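Local coordinates for protein catechol 2,3-dioxygenase (Pseudomonas sp., PDB 3HPV) that probably cleaves the ring of catechol with molecular oxygen at a ferrous iron, giving 2-hydroxy-6-oxohexa-2,4-dienoate, and works as a homotetramer, at residues A12-L17 / S54-R59; Q151-L156 / S218-S223; C155-P160 / G212-C217. All blocks are in the same frame, centred on the assembly; numbering follows the deposited sequence.

Contact 1 of 3, residues A12-L17 / S54-R59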
ATOM      1  N   ALA A  12       7.151   8.837 -27.574  1.00 21.71           N
ATOM      2  CA  ALA A  12       6.908  10.266 -27.619  1.00 22.98           C
ATOM      3  C   ALA A  12       8.302  10.881 -27.796  1.00 25.73           C
ATOM      4  O   ALA A  12       9.264  10.432 -27.155  1.00 25.99           O
ATOM      5  CB  ALA A  12       6.289  10.736 -26.317  1.00 23.07           C
ATOM      6  N   GLN A  13       8.434  11.854 -28.696  1.00 26.42           N
ATOM      7  CA  GLN A  13       9.717  12.519 -28.863  1.00 25.61           C
ATOM      8  C   GLN A  13       9.465  13.900 -28.324  1.00 24.97           C
ATOM      9  O   GLN A  13       8.635  14.637 -28.842  1.00 26.08           O
ATOM     10  CB  GLN A  13      10.156  12.595 -30.322  1.00 29.51           C
ATOM     11  CG  GLN A  13      11.477  13.318 -30.445  1.00 28.83           C
ATOM     12  CD  GLN A  13      12.077  13.241 -31.831  1.00 30.55           C
ATOM     13  OE1 GLN A  13      12.583  12.197 -32.243  1.00 31.96           O
ATOM     14  NE2 GLN A  13      12.029  14.352 -32.556  1.00 29.02           N
ATOM     15  N   VAL A  14      10.191  14.234 -27.268  1.00 25.14           N
ATOM     16  CA  VAL A  14      10.035  15.496 -26.568  1.00 19.06           C
ATOM     17  C   VAL A  14      11.269  16.368 -26.711  1.00 19.78           C
ATOM     18  O   VAL A  14      12.402  15.863 -26.792  1.00 14.64           O
ATOM     19  CB  VAL A  14       9.731  15.191 -25.078  1.00 20.72           C
ATOM     20  CG1 VAL A  14       9.669  16.449 -24.269  1.00 18.00           C
ATOM     21  CG2 VAL A  14       8.392  14.430 -24.983  1.00 20.85           C
ATOM     22  N   ARG A  15      11.036  17.678 -26.722  1.00 16.96           N
ATOM     23  CA  ARG A  15      12.093  18.656 -26.901  1.00 20.98           C
ATOM     24  C   ARG A  15      12.666  19.196 -25.607  1.00 23.92           C
ATOM     25  O   ARG A  15      11.931  19.762 -24.811  1.00 24.25           O
ATOM     26  CB  ARG A  15      11.572  19.828 -27.732  1.00 22.98           C
ATOM     27  CG  ARG A  15      11.245  19.507 -29.203  1.00 24.76           C
ATOM     28  CD  ARG A  15      11.024  20.798 -30.036  1.00 23.94           C
ATOM     29  NE  ARG A  15       9.836  21.551 -29.643  1.00 23.65           N
ATOM     30  CZ  ARG A  15       8.589  21.144 -29.874  1.00 25.51           C
ATOM     31  NH1 ARG A  15       8.378  19.994 -30.498  1.00 29.15           N
ATOM     32  NH2 ARG A  15       7.555  21.875 -29.481  1.00 18.08           N
ATOM     33  N   VAL A  16      13.972  19.015 -25.391  1.00 24.77           N
ATOM     34  CA  VAL A  16      14.605  19.548 -24.189  1.00 30.92           C
ATOM     35  C   VAL A  16      15.525  20.712 -24.537  1.00 33.82           C
ATOM     36  O   VAL A  16      16.260  20.670 -25.533  1.00 31.41           O
ATOM     37  CB  VAL A  16      15.442  18.501 -23.410  1.00 31.36           C
ATOM     38  CG1 VAL A  16      14.531  17.408 -22.869  1.00 37.56           C
ATOM     39  CG2 VAL A  16      16.529  17.917 -24.302  1.00 35.30           C
ATOM     40  N   LEU A  17      15.468  21.746 -23.697  1.00 34.22           N
ATOM     41  CA  LEU A  17      16.278  22.947 -23.862  1.00 35.84           C
ATOM     42  C   LEU A  17      17.766  22.671 -23.651  1.00 36.67           C
ATOM     43  O   LEU A  17      18.611  23.441 -24.095  1.00 38.79           O
ATOM     44  CB  LEU A  17      15.796  24.031 -22.895  1.00 33.23           C
ATOM     45  CG  LEU A  17      14.707  25.022 -23.331  1.00 32.97           C
ATOM     46  CD1 LEU A  17      13.892  24.485 -24.501  1.00 34.17           C
ATOM     47  CD2 LEU A  17      13.821  25.333 -22.122  1.00 30.22           C
ATOM     48  N   SER A  54      12.567   1.589 -27.342  1.00 23.93           N
ATOM     49  CA  SER A  54      12.279   2.895 -26.759  1.00 25.06           C
ATOM     50  C   SER A  54      10.816   3.330 -26.703  1.00 23.36           C
ATOM     51  O   SER A  54       9.982   2.889 -27.494  1.00 25.61           O
ATOM     52  CB  SER A  54      13.064   3.964 -27.521  1.00 27.29           C
ATOM     53  OG  SER A  54      12.477   4.176 -28.792  1.00 29.36           O
ATOM     54  N   CYS A  55      10.523   4.225 -25.767  1.00 21.92           N
ATOM     55  CA  CYS A  55       9.185   4.771 -25.612  1.00 19.27           C
ATOM     56  C   CYS A  55       9.307   6.267 -25.412  1.00 18.68           C
ATOM     57  O   CYS A  55       8.331   6.990 -25.567  1.00 17.59           O
ATOM     58  CB  CYS A  55       8.453   4.152 -24.416  1.00 18.72           C
ATOM     59  SG  CYS A  55       9.006   4.727 -22.774  1.00 22.40           S
ATOM     60  N   TYR A  56      10.510   6.744 -25.090  1.00 19.40           N
ATOM     61  CA  TYR A  56      10.696   8.186 -24.871  1.00 19.99           C
ATOM     62  C   TYR A  56      12.025   8.669 -25.448  1.00 23.62           C
ATOM     63  O   TYR A  56      13.093   8.249 -24.993  1.00 23.66           O
ATOM     64  CB  TYR A  56      10.649   8.488 -23.375  1.00 14.44           C
ATOM     65  CG  TYR A  56      10.272   9.911 -22.996  1.00 14.58           C
ATOM     66  CD1 TYR A  56       8.953  10.351 -23.042  1.00 16.67           C
ATOM     67  CD2 TYR A  56      11.231  10.790 -22.514  1.00 14.54           C
ATOM     68  CE1 TYR A  56       8.608  11.637 -22.601  1.00 18.30           C
ATOM     69  CE2 TYR A  56      10.900  12.064 -22.070  1.00 16.49           C
ATOM     70  CZ  TYR A  56       9.600  12.479 -22.112  1.00 15.52           C
ATOM     71  OH  TYR A  56       9.299  13.725 -21.631  1.00 19.51           O
ATOM     72  N   ILE A  57      11.953   9.549 -26.452  1.00 26.88           N
ATOM     73  CA  ILE A  57      13.147  10.092 -27.098  1.00 26.71           C
ATOM     74  C   ILE A  57      13.222  11.593 -26.880  1.00 26.78           C
ATOM     75  O   ILE A  57      12.242  12.313 -27.085  1.00 27.56           O
ATOM     76  CB  ILE A  57      13.160   9.795 -28.607  1.00 27.69           C
ATOM     77  CG1 ILE A  57      13.076   8.288 -28.838  1.00 30.95           C
ATOM     78  CG2 ILE A  57      14.434  10.286 -29.231  1.00 29.59           C
ATOM     79  CD1 ILE A  57      11.671   7.788 -29.041  1.00 30.25           C
ATOM     80  N   ILE A  58      14.409  12.040 -26.477  1.00 27.01           N
ATOM     81  CA  ILE A  58      14.715  13.433 -26.156  1.00 29.62           C
ATOM     82  C   ILE A  58      15.586  14.123 -27.208  1.00 33.01           C
ATOM     83  O   ILE A  58      16.641  13.609 -27.574  1.00 34.33           O
ATOM     84  CB  ILE A  58      15.450  13.497 -24.776  1.00 29.75           C
ATOM     85  CG1 ILE A  58      14.436  13.409 -23.641  1.00 28.61           C
ATOM     86  CG2 ILE A  58      16.244  14.764 -24.640  1.00 35.90           C
ATOM     87  CD1 ILE A  58      13.915  12.041 -23.416  1.00 28.86           C
ATOM     88  N   ARG A  59      15.164  15.298 -27.669  1.00 33.57           N
ATOM     89  CA  ARG A  59      15.923  16.041 -28.677  1.00 34.93           C
ATOM     90  C   ARG A  59      16.186  17.481 -28.259  1.00 35.08           C
ATOM     91  O   ARG A  59      15.249  18.199 -27.909  1.00 35.28           O
ATOM     92  CB  ARG A  59      15.167  16.076 -30.009  1.00 33.12           C
ATOM     93  CG  ARG A  59      15.897  16.859 -31.089  1.00 30.77           C
ATOM     94  CD  ARG A  59      15.164  16.768 -32.407  1.00 27.50           C
ATOM     95  NE  ARG A  59      13.907  17.500 -32.370  1.00 25.83           N
ATOM     96  CZ  ARG A  59      13.789  18.796 -32.633  1.00 26.84           C
ATOM     97  NH1 ARG A  59      14.858  19.512 -32.958  1.00 32.23           N
ATOM     98  NH2 ARG A  59      12.602  19.378 -32.578  1.00 15.57           N
TER

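Contact 2 of 3, residues Q151-L156 / S218-S223. With FE2 (Fe (II) ion), chain E.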
ATOM      1  N   GLN A 151       5.609   1.815 -17.710  1.00 16.93           N
ATOM      2  CA  GLN A 151       5.355   2.010 -19.155  1.00 21.19           C
ATOM      3  C   GLN A 151       4.912   3.419 -19.483  1.00 19.14           C
ATOM      4  O   GLN A 151       4.463   4.153 -18.606  1.00 19.46           O
ATOM      5  CB  GLN A 151       4.223   1.075 -19.663  1.00 16.53           C
ATOM      6  CG  GLN A 151       2.858   1.379 -18.990  1.00 18.58           C
ATOM      7  CD  GLN A 151       1.663   0.587 -19.534  1.00 15.22           C
ATOM      8  OE1 GLN A 151       1.765  -0.603 -19.858  1.00 13.72           O
ATOM      9  NE2 GLN A 151       0.510   1.244 -19.593  1.00 15.25           N
ATOM     10  N   LEU A 152       5.050   3.771 -20.759  1.00 18.37           N
ATOM     11  CA  LEU A 152       4.590   5.043 -21.275  1.00 15.03           C
ATOM     12  C   LEU A 152       3.112   4.726 -21.390  1.00 15.49           C
ATOM     13  O   LEU A 152       2.706   3.898 -22.223  1.00 15.39           O
ATOM     14  CB  LEU A 152       5.145   5.296 -22.676  1.00 16.04           C
ATOM     15  CG  LEU A 152       4.458   6.415 -23.475  1.00 16.89           C
ATOM     16  CD1 LEU A 152       4.642   7.769 -22.804  1.00 11.74           C
ATOM     17  CD2 LEU A 152       5.057   6.451 -24.899  1.00 24.08           C
ATOM     18  N   ASP A 153       2.306   5.375 -20.563  1.00 15.79           N
ATOM     19  CA  ASP A 153       0.874   5.109 -20.535  1.00 15.42           C
ATOM     20  C   ASP A 153       0.015   5.850 -21.561  1.00 18.42           C
ATOM     21  O   ASP A 153      -0.911   5.275 -22.158  1.00 16.55           O
ATOM     22  CB  ASP A 153       0.337   5.402 -19.140  1.00 10.42           C
ATOM     23  CG  ASP A 153      -0.951   4.688 -18.869  1.00 14.70           C
ATOM     24  OD1 ASP A 153      -0.894   3.464 -18.593  1.00 15.12           O
ATOM     25  OD2 ASP A 153      -2.018   5.341 -18.949  1.00 11.28           O
ATOM     26  N   HIS A 154       0.310   7.134 -21.737  1.00 17.86           N
ATOM     27  CA  HIS A 154      -0.425   7.978 -22.663  1.00 17.16           C
ATOM     28  C   HIS A 154       0.197   9.360 -22.617  1.00 16.46           C
ATOM     29  O   HIS A 154       1.311   9.544 -22.119  1.00 20.14           O
ATOM     30  CB  HIS A 154      -1.902   8.079 -22.241  1.00 18.19           C
ATOM     31  CG  HIS A 154      -2.101   8.668 -20.876  1.00 18.35           C
ATOM     32  ND1 HIS A 154      -2.041   7.914 -19.724  1.00 17.76           N
ATOM     33  CD2 HIS A 154      -2.297   9.948 -20.474  1.00 17.41           C
ATOM     34  CE1 HIS A 154      -2.187   8.702 -18.673  1.00 14.25           C
ATOM     35  NE2 HIS A 154      -2.342   9.940 -19.100  1.00 17.54           N
ATOM     36  N   CYS A 155      -0.527  10.322 -23.162  1.00 13.81           N
ATOM     37  CA  CYS A 155      -0.128  11.714 -23.168  1.00 15.87           C
ATOM     38  C   CYS A 155      -1.463  12.416 -23.305  1.00 15.51           C
ATOM     39  O   CYS A 155      -2.452  11.793 -23.690  1.00 17.02           O
ATOM     40  CB  CYS A 155       0.794  12.054 -24.356  1.00 19.15           C
ATOM     41  SG  CYS A 155       0.004  12.132 -26.030  1.00 25.46           S
ATOM     42  N   LEU A 156      -1.517  13.682 -22.923  1.00 16.08           N
ATOM     43  CA  LEU A 156      -2.737  14.452 -23.071  1.00 20.24           C
ATOM     44  C   LEU A 156      -2.298  15.661 -23.895  1.00 18.28           C
ATOM     45  O   LEU A 156      -1.244  16.244 -23.649  1.00 15.35           O
ATOM     46  CB  LEU A 156      -3.325  14.863 -21.704  1.00 20.82           C
ATOM     47  CG  LEU A 156      -4.663  15.649 -21.807  1.00 24.22           C
ATOM     48  CD1 LEU A 156      -5.539  15.464 -20.567  1.00 21.73           C
ATOM     49  CD2 LEU A 156      -4.358  17.116 -22.003  1.00 23.28           C
ATOM     50  N   SER A 218       2.674  10.601 -19.760  1.00 16.73           N
ATOM     51  CA  SER A 218       2.407   9.888 -18.529  1.00 20.56           C
ATOM     52  C   SER A 218       3.026   8.514 -18.438  1.00 18.86           C
ATOM     53  O   SER A 218       3.067   7.768 -19.421  1.00 18.13           O
ATOM     54  CB  SER A 218       0.881   9.774 -18.332  1.00 24.31           C
ATOM     55  OG  SER A 218       0.561   8.937 -17.235  1.00 23.55           O
ATOM     56  N   PHE A 219       3.487   8.183 -17.233  1.00 18.11           N
ATOM     57  CA  PHE A 219       4.094   6.889 -16.957  1.00 18.29           C
ATOM     58  C   PHE A 219       3.412   6.219 -15.757  1.00 17.84           C
ATOM     59  O   PHE A 219       3.172   6.847 -14.713  1.00 16.76           O
ATOM     60  CB  PHE A 219       5.587   7.042 -16.682  1.00 16.47           C
ATOM     61  CG  PHE A 219       6.315   7.873 -17.699  1.00 12.76           C
ATOM     62  CD1 PHE A 219       6.337   9.262 -17.594  1.00 12.40           C
ATOM     63  CD2 PHE A 219       6.974   7.266 -18.765  1.00 15.61           C
ATOM     64  CE1 PHE A 219       7.007  10.047 -18.548  1.00 13.97           C
ATOM     65  CE2 PHE A 219       7.651   8.041 -19.736  1.00 15.37           C
ATOM     66  CZ  PHE A 219       7.661   9.436 -19.622  1.00 12.43           C
ATOM     67  N   LEU A 220       3.118   4.938 -15.936  1.00 17.76           N
ATOM     68  CA  LEU A 220       2.450   4.095 -14.953  1.00 16.73           C
ATOM     69  C   LEU A 220       3.382   3.510 -13.886  1.00 18.89           C
ATOM     70  O   LEU A 220       4.449   3.008 -14.208  1.00 18.42           O
ATOM     71  CB  LEU A 220       1.742   2.946 -15.674  1.00 14.03           C
ATOM     72  CG  LEU A 220       0.926   2.004 -14.785  1.00 11.85           C
ATOM     73  CD1 LEU A 220      -0.279   2.787 -14.266  1.00 12.07           C
ATOM     74  CD2 LEU A 220       0.450   0.782 -15.573  1.00 11.00           C
ATOM     75  N   LEU A 221       2.966   3.593 -12.622  1.00 19.52           N
ATOM     76  CA  LEU A 221       3.723   3.045 -11.493  1.00 25.32           C
ATOM     77  C   LEU A 221       2.969   1.826 -10.970  1.00 25.36           C
ATOM     78  O   LEU A 221       1.767   1.722 -11.185  1.00 24.77           O
ATOM     79  CB  LEU A 221       3.873   4.083 -10.369  1.00 26.26           C
ATOM     80  CG  LEU A 221       4.903   5.189 -10.626  1.00 31.78           C
ATOM     81  CD1 LEU A 221       4.433   6.069 -11.760  1.00 36.01           C
ATOM     82  CD2 LEU A 221       5.106   6.017  -9.360  1.00 33.49           C
ATOM     83  N   GLU A 222       3.671   0.918 -10.288  1.00 28.58           N
ATOM     84  CA  GLU A 222       3.071  -0.316  -9.759  1.00 31.81           C
ATOM     85  C   GLU A 222       1.917  -0.103  -8.787  1.00 32.53           C
ATOM     86  O   GLU A 222       0.902  -0.795  -8.865  1.00 34.47           O
ATOM     87  CB  GLU A 222       4.112  -1.164  -9.011  1.00 33.47           C
ATOM     88  CG  GLU A 222       5.358  -1.593  -9.777  1.00 40.96           C
ATOM     89  CD  GLU A 222       5.190  -2.921 -10.496  1.00 41.79           C
ATOM     90  OE1 GLU A 222       6.219  -3.530 -10.865  1.00 40.17           O
ATOM     91  OE2 GLU A 222       4.027  -3.349 -10.695  1.00 43.78           O
ATOM     92  N   SER A 223       2.074   0.844  -7.864  1.00 31.51           N
ATOM     93  CA  SER A 223       1.054   1.064  -6.841  1.00 32.49           C
ATOM     94  C   SER A 223       1.052   2.461  -6.257  1.00 31.64           C
ATOM     95  O   SER A 223       1.912   3.276  -6.580  1.00 37.71           O
ATOM     96  CB  SER A 223       1.281   0.092  -5.694  1.00 32.31           C
ATOM     97  OG  SER A 223       2.582   0.295  -5.151  1.00 29.40           O
TER
HETATM   98 FE   FE2 E 310      -2.651  11.636 -17.599  1.00 27.61          FE

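Contact 3 of 3, residues C155-P160 / G212-C217. With FE2 (Fe (II) ion), chain E.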
ATOM      1  N   CYS A 155      -0.527  10.322 -23.162  1.00 13.81           N
ATOM      2  CA  CYS A 155      -0.128  11.714 -23.168  1.00 15.87           C
ATOM      3  C   CYS A 155      -1.463  12.416 -23.305  1.00 15.51           C
ATOM      4  O   CYS A 155      -2.452  11.793 -23.690  1.00 17.02           O
ATOM      5  CB  CYS A 155       0.794  12.054 -24.356  1.00 19.15           C
ATOM      6  SG  CYS A 155       0.004  12.132 -26.030  1.00 25.46           S
ATOM      7  N   LEU A 156      -1.517  13.682 -22.923  1.00 16.08           N
ATOM      8  CA  LEU A 156      -2.737  14.452 -23.071  1.00 20.24           C
ATOM      9  C   LEU A 156      -2.298  15.661 -23.895  1.00 18.28           C
ATOM     10  O   LEU A 156      -1.244  16.244 -23.649  1.00 15.35           O
ATOM     11  CB  LEU A 156      -3.325  14.863 -21.704  1.00 20.82           C
ATOM     12  CG  LEU A 156      -4.663  15.649 -21.807  1.00 24.22           C
ATOM     13  CD1 LEU A 156      -5.539  15.464 -20.567  1.00 21.73           C
ATOM     14  CD2 LEU A 156      -4.358  17.116 -22.003  1.00 23.28           C
ATOM     15  N   LEU A 157      -3.085  16.014 -24.900  1.00 19.46           N
ATOM     16  CA  LEU A 157      -2.713  17.126 -25.754  1.00 21.54           C
ATOM     17  C   LEU A 157      -3.786  18.196 -25.808  1.00 20.11           C
ATOM     18  O   LEU A 157      -4.982  17.903 -25.719  1.00 21.85           O
ATOM     19  CB  LEU A 157      -2.410  16.635 -27.187  1.00 24.49           C
ATOM     20  CG  LEU A 157      -1.402  15.503 -27.514  1.00 28.11           C
ATOM     21  CD1 LEU A 157      -0.103  15.643 -26.693  1.00 23.57           C
ATOM     22  CD2 LEU A 157      -2.068  14.171 -27.260  1.00 31.64           C
ATOM     23  N   TYR A 158      -3.335  19.437 -25.967  1.00 21.85           N
ATOM     24  CA  TYR A 158      -4.200  20.608 -26.051  1.00 23.51           C
ATOM     25  C   TYR A 158      -4.245  21.038 -27.519  1.00 23.10           C
ATOM     26  O   TYR A 158      -3.213  21.306 -28.123  1.00 19.82           O
ATOM     27  CB  TYR A 158      -3.631  21.752 -25.204  1.00 24.73           C
ATOM     28  CG  TYR A 158      -3.946  21.694 -23.718  1.00 28.53           C
ATOM     29  CD1 TYR A 158      -4.780  20.703 -23.185  1.00 27.40           C
ATOM     30  CD2 TYR A 158      -3.455  22.679 -22.854  1.00 27.48           C
ATOM     31  CE1 TYR A 158      -5.125  20.699 -21.832  1.00 28.47           C
ATOM     32  CE2 TYR A 158      -3.787  22.684 -21.506  1.00 30.50           C
ATOM     33  CZ  TYR A 158      -4.626  21.698 -20.995  1.00 30.07           C
ATOM     34  OH  TYR A 158      -4.987  21.753 -19.664  1.00 24.33           O
ATOM     35  N   GLY A 159      -5.442  21.092 -28.084  1.00 23.12           N
ATOM     36  CA  GLY A 159      -5.565  21.475 -29.474  1.00 26.14           C
ATOM     37  C   GLY A 159      -6.936  22.023 -29.799  1.00 28.26           C
ATOM     38  O   GLY A 159      -7.902  21.746 -29.082  1.00 29.65           O
ATOM     39  N   PRO A 160      -7.059  22.769 -30.905  1.00 26.90           N
ATOM     40  CA  PRO A 160      -8.289  23.394 -31.373  1.00 28.12           C
ATOM     41  C   PRO A 160      -9.464  22.640 -31.973  1.00 31.64           C
ATOM     42  O   PRO A 160     -10.580  23.177 -31.978  1.00 38.33           O
ATOM     43  CB  PRO A 160      -7.773  24.452 -32.333  1.00 24.65           C
ATOM     44  CG  PRO A 160      -6.621  23.779 -32.934  1.00 26.15           C
ATOM     45  CD  PRO A 160      -5.925  23.209 -31.732  1.00 28.76           C
ATOM     46  N   GLY A 212      -0.716  21.990 -31.335  1.00 26.18           N
ATOM     47  CA  GLY A 212       0.491  21.276 -30.951  1.00 25.64           C
ATOM     48  C   GLY A 212       0.942  21.386 -29.497  1.00 25.93           C
ATOM     49  O   GLY A 212       2.090  21.088 -29.195  1.00 24.26           O
ATOM     50  N   LYS A 213       0.074  21.825 -28.589  1.00 26.66           N
ATOM     51  CA  LYS A 213       0.490  21.931 -27.193  1.00 28.59           C
ATOM     52  C   LYS A 213       0.514  20.543 -26.565  1.00 26.79           C
ATOM     53  O   LYS A 213      -0.396  19.733 -26.765  1.00 24.82           O
ATOM     54  CB  LYS A 213      -0.478  22.784 -26.362  1.00 31.73           C
ATOM     55  CG  LYS A 213      -0.664  24.236 -26.788  1.00 40.52           C
ATOM     56  CD  LYS A 213       0.524  25.144 -26.438  1.00 44.85           C
ATOM     57  CE  LYS A 213       1.534  25.254 -27.582  1.00 41.57           C
ATOM     58  NZ  LYS A 213       2.356  26.499 -27.460  1.00 42.90           N
ATOM     59  N   LEU A 214       1.565  20.275 -25.813  1.00 22.03           N
ATOM     60  CA  LEU A 214       1.670  19.023 -25.095  1.00 23.69           C
ATOM     61  C   LEU A 214       1.381  19.375 -23.633  1.00 25.10           C
ATOM     62  O   LEU A 214       2.084  20.200 -23.050  1.00 24.88           O
ATOM     63  CB  LEU A 214       3.083  18.448 -25.234  1.00 24.55           C
ATOM     64  CG  LEU A 214       3.601  17.283 -24.374  1.00 26.02           C
ATOM     65  CD1 LEU A 214       4.462  17.835 -23.286  1.00 21.62           C
ATOM     66  CD2 LEU A 214       2.455  16.431 -23.823  1.00 25.72           C
ATOM     67  N   HIS A 215       0.328  18.799 -23.054  1.00 24.31           N
ATOM     68  CA  HIS A 215       0.040  19.044 -21.637  1.00 22.93           C
ATOM     69  C   HIS A 215       0.978  18.166 -20.793  1.00 21.40           C
ATOM     70  O   HIS A 215       1.584  18.621 -19.816  1.00 23.55           O
ATOM     71  CB  HIS A 215      -1.404  18.691 -21.290  1.00 24.91           C
ATOM     72  CG  HIS A 215      -1.746  18.947 -19.854  1.00 27.93           C
ATOM     73  ND1 HIS A 215      -2.039  20.206 -19.374  1.00 29.06           N
ATOM     74  CD2 HIS A 215      -1.789  18.119 -18.786  1.00 26.46           C
ATOM     75  CE1 HIS A 215      -2.247  20.142 -18.073  1.00 25.98           C
ATOM     76  NE2 HIS A 215      -2.101  18.887 -17.692  1.00 31.57           N
ATOM     77  N   HIS A 216       1.073  16.893 -21.155  1.00 18.99           N
ATOM     78  CA  HIS A 216       1.964  15.981 -20.454  1.00 14.64           C
ATOM     79  C   HIS A 216       2.031  14.604 -21.042  1.00 15.30           C
ATOM     80  O   HIS A 216       1.134  14.165 -21.753  1.00 19.09           O
ATOM     81  CB  HIS A 216       1.568  15.823 -18.979  1.00 15.82           C
ATOM     82  CG  HIS A 216       0.352  14.972 -18.736  1.00 15.00           C
ATOM     83  ND1 HIS A 216      -0.935  15.466 -18.801  1.00 19.93           N
ATOM     84  CD2 HIS A 216       0.232  13.673 -18.351  1.00 17.66           C
ATOM     85  CE1 HIS A 216      -1.794  14.516 -18.459  1.00 13.91           C
ATOM     86  NE2 HIS A 216      -1.111  13.418 -18.178  1.00 15.48           N
ATOM     87  N   CYS A 217       3.128  13.931 -20.733  1.00 17.88           N
ATOM     88  CA  CYS A 217       3.311  12.543 -21.085  1.00 17.57           C
ATOM     89  C   CYS A 217       3.123  11.846 -19.724  1.00 20.37           C
ATOM     90  O   CYS A 217       3.384  12.436 -18.646  1.00 18.55           O
ATOM     91  CB  CYS A 217       4.705  12.297 -21.663  1.00 19.92           C
ATOM     92  SG  CYS A 217       4.859  12.881 -23.407  1.00 22.75           S
TER
HETATM   93 FE   FE2 E 310      -2.651  11.636 -17.599  1.00 27.61          FE

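Contact 1 of 3, residues A12-L17 / S54-R59
Ala12, Gln13, Val14 and Arg15 pair in parallel with Tyr56, Ile57, Ile58 and Arg59, and the short strand axes run 29° apart in direction. Backbone hydrogen bonds set the register. Ile57 N gives to Ala12 O in a nearly straight bond of 2.9 Å, Val14 N to Ile57 O at 2.8 Å, and Arg59 N to Val14 O; Ala12 N to Cys55 O and Val16 N to Arg59 O close the two ends. Between these bonds, CA-H groups lean on the same carbonyls: Gln13 CA is 3.1 Å from Ile57 O.

Apolar packing falls on the face of Ala12, Val14 and Tyr56. With CG anti to the backbone N (chi1 -157°), the Tyr56 ring slants across to Val14, whose CG2 lies 3.7 Å from Tyr56 CZ. Ala12 CB lies 4.2 Å from Tyr56 CD1, while the phenol oxygen is hydrogen-bonded to the hydroxyl of Tyr26 in helix 19-30.

The polar side chains project from the other face. Gln13 extends its amide toward Arg59, NE2 lying at the guanidinium edge, 3.7 Å from Arg59 NE, with the two planes 57° apart. Arg15 and Arg59 run side by side in the same direction, and Arg15 CD comes to 3.3 Å from Arg59 NH2. Asp67 of strand 65-73 is their common partner: it forms salt bridges with both arginines and accepts a hydrogen bond from Gln13 NE2, which would offset the gathered positive charge.

Cys55 and Tyr56 both face Phe45, a classic beta bulge in the outer pairing of strand 56-60. The contact thus joins neighbouring strands of the mixed sheet in the N-terminal vicinal oxygen chelate (VOC) domain.

Contact 2 of 3, residues Q151-L156 / S218-S223
The iron site of the extradiol dioxygenase is built into this antiparallel strand pair, where His154 and Ser218 touch beside the metal. His154 NE2 binds the iron at 2.3 Å; His216 and Glu267 supply the other two protein ligands. Ser218 CB sits over one face of the imidazole, 3.5 Å from the ring centroid and 23° off its normal, in a CH-pi contact. Swung opposite its main-chain nitrogen (chi1 172°), Ser218 OG lies beside His154 CE1 and hydrogen-bonds Glu267, so one serine packs against one iron ligand and bonds another.

The backbone holds that serine through both its N-H and its carbonyl: Ser218 N gives to His154 O at 2.9 Å and Asp153 N to Ser218 O at 2.8 Å. Farther along, Leu220 N bonds Gln151 O within the carbonyl plane. The two side chains lie alongside each other, Gln151 CG 3.8 Å from Leu220 CB. On the other face, Leu152 CD1 meets Phe219 CE2 at 4.3 Å. His274 of a neighbouring subunit packs on Gln151 and Leu220.

A second-shell chain runs along strand 151-156. His154 ND1 gives to the anti lone pair of Asp153 OD2 at 2.7 Å, the oxygen lying only 6° out of the imidazole plane, and Gln151 NE2 gives to Asp153 OD1. With ND1 held as donor, NE2 is left to coordinate the iron, and the carboxylate sets the orientation of the ring.

Contact 3 of 3, residues C155-P160 / G212-C217
His215 is trans about its CA-CB bond (chi1 -179°), while the next residue, His216, puts CG between its backbone N and carbonyl carbon (chi1 75°), which sends the first side chain across to Tyr158 and Leu156 and the second imidazole to the iron. Both residues face Leu156 across the strands, a classic beta bulge in an antiparallel pair at the centre of the C-terminal glyoxalase-like domain.

The bulge shows directly in the bonding. Leu156 N gives to His216 O at 2.9 Å, but Leu156 O accepts from His215 N at 3.1 Å and only weakly from His216 N, at 3.5 Å. Past it the register has shifted by one residue: Leu157 lies across from Leu214, and Tyr158 N gives to Lys213 O, the donor standing well above the carbonyl plane.

On the face of Leu156 and Tyr158, Leu156 divides its contacts between the histidines. Its CD2 presses on His215 CB at 3.4 Å, and its CB on His216 CE1. His215 CB in turn sits over the centre of the Tyr158 ring; the two rings are set obliquely, their planes at 44°. The tyrosine hydroxyl is hydrogen-bonded to the backbone oxygen of Asp294. Near the strand end, Tyr158 CB meets Lys213 CB at 3.5 Å, while the lysine amine turns to a salt bridge with Glu210.

The other face is apolar or sulfur-bearing: Cys155 CB lies near Cys217 SG, and Leu157 CD1 meets Leu214 CD2. The bulged strand delivers His216 NE2 to the iron at 2.4 Å, alongside His154 and Glu267.

How the contacts relate
Contacts 2 and 3 are successive parts of one strand pairing, 151-159 with 213-220, and share Cys155 and Leu156; their centres lie about 15 Å apart. The iron links them, since His154 of contact 2 and His216 of contact 3 both bind it and their NE2 atoms are 3.8 Å apart. Contact 1 belongs to the sheet of the other domain and packs against this pairing. Tyr56 CD1 lies 3.8 Å from Phe219 CZ of contact 2, the rings edge-to-face, and Ala12 CB lies 3.9 Å from Cys217 SG of contact 3. The Tyr56 side chain remains about 12 Å from the iron, so contact 1 backs the metal-bearing strands without reaching the metal.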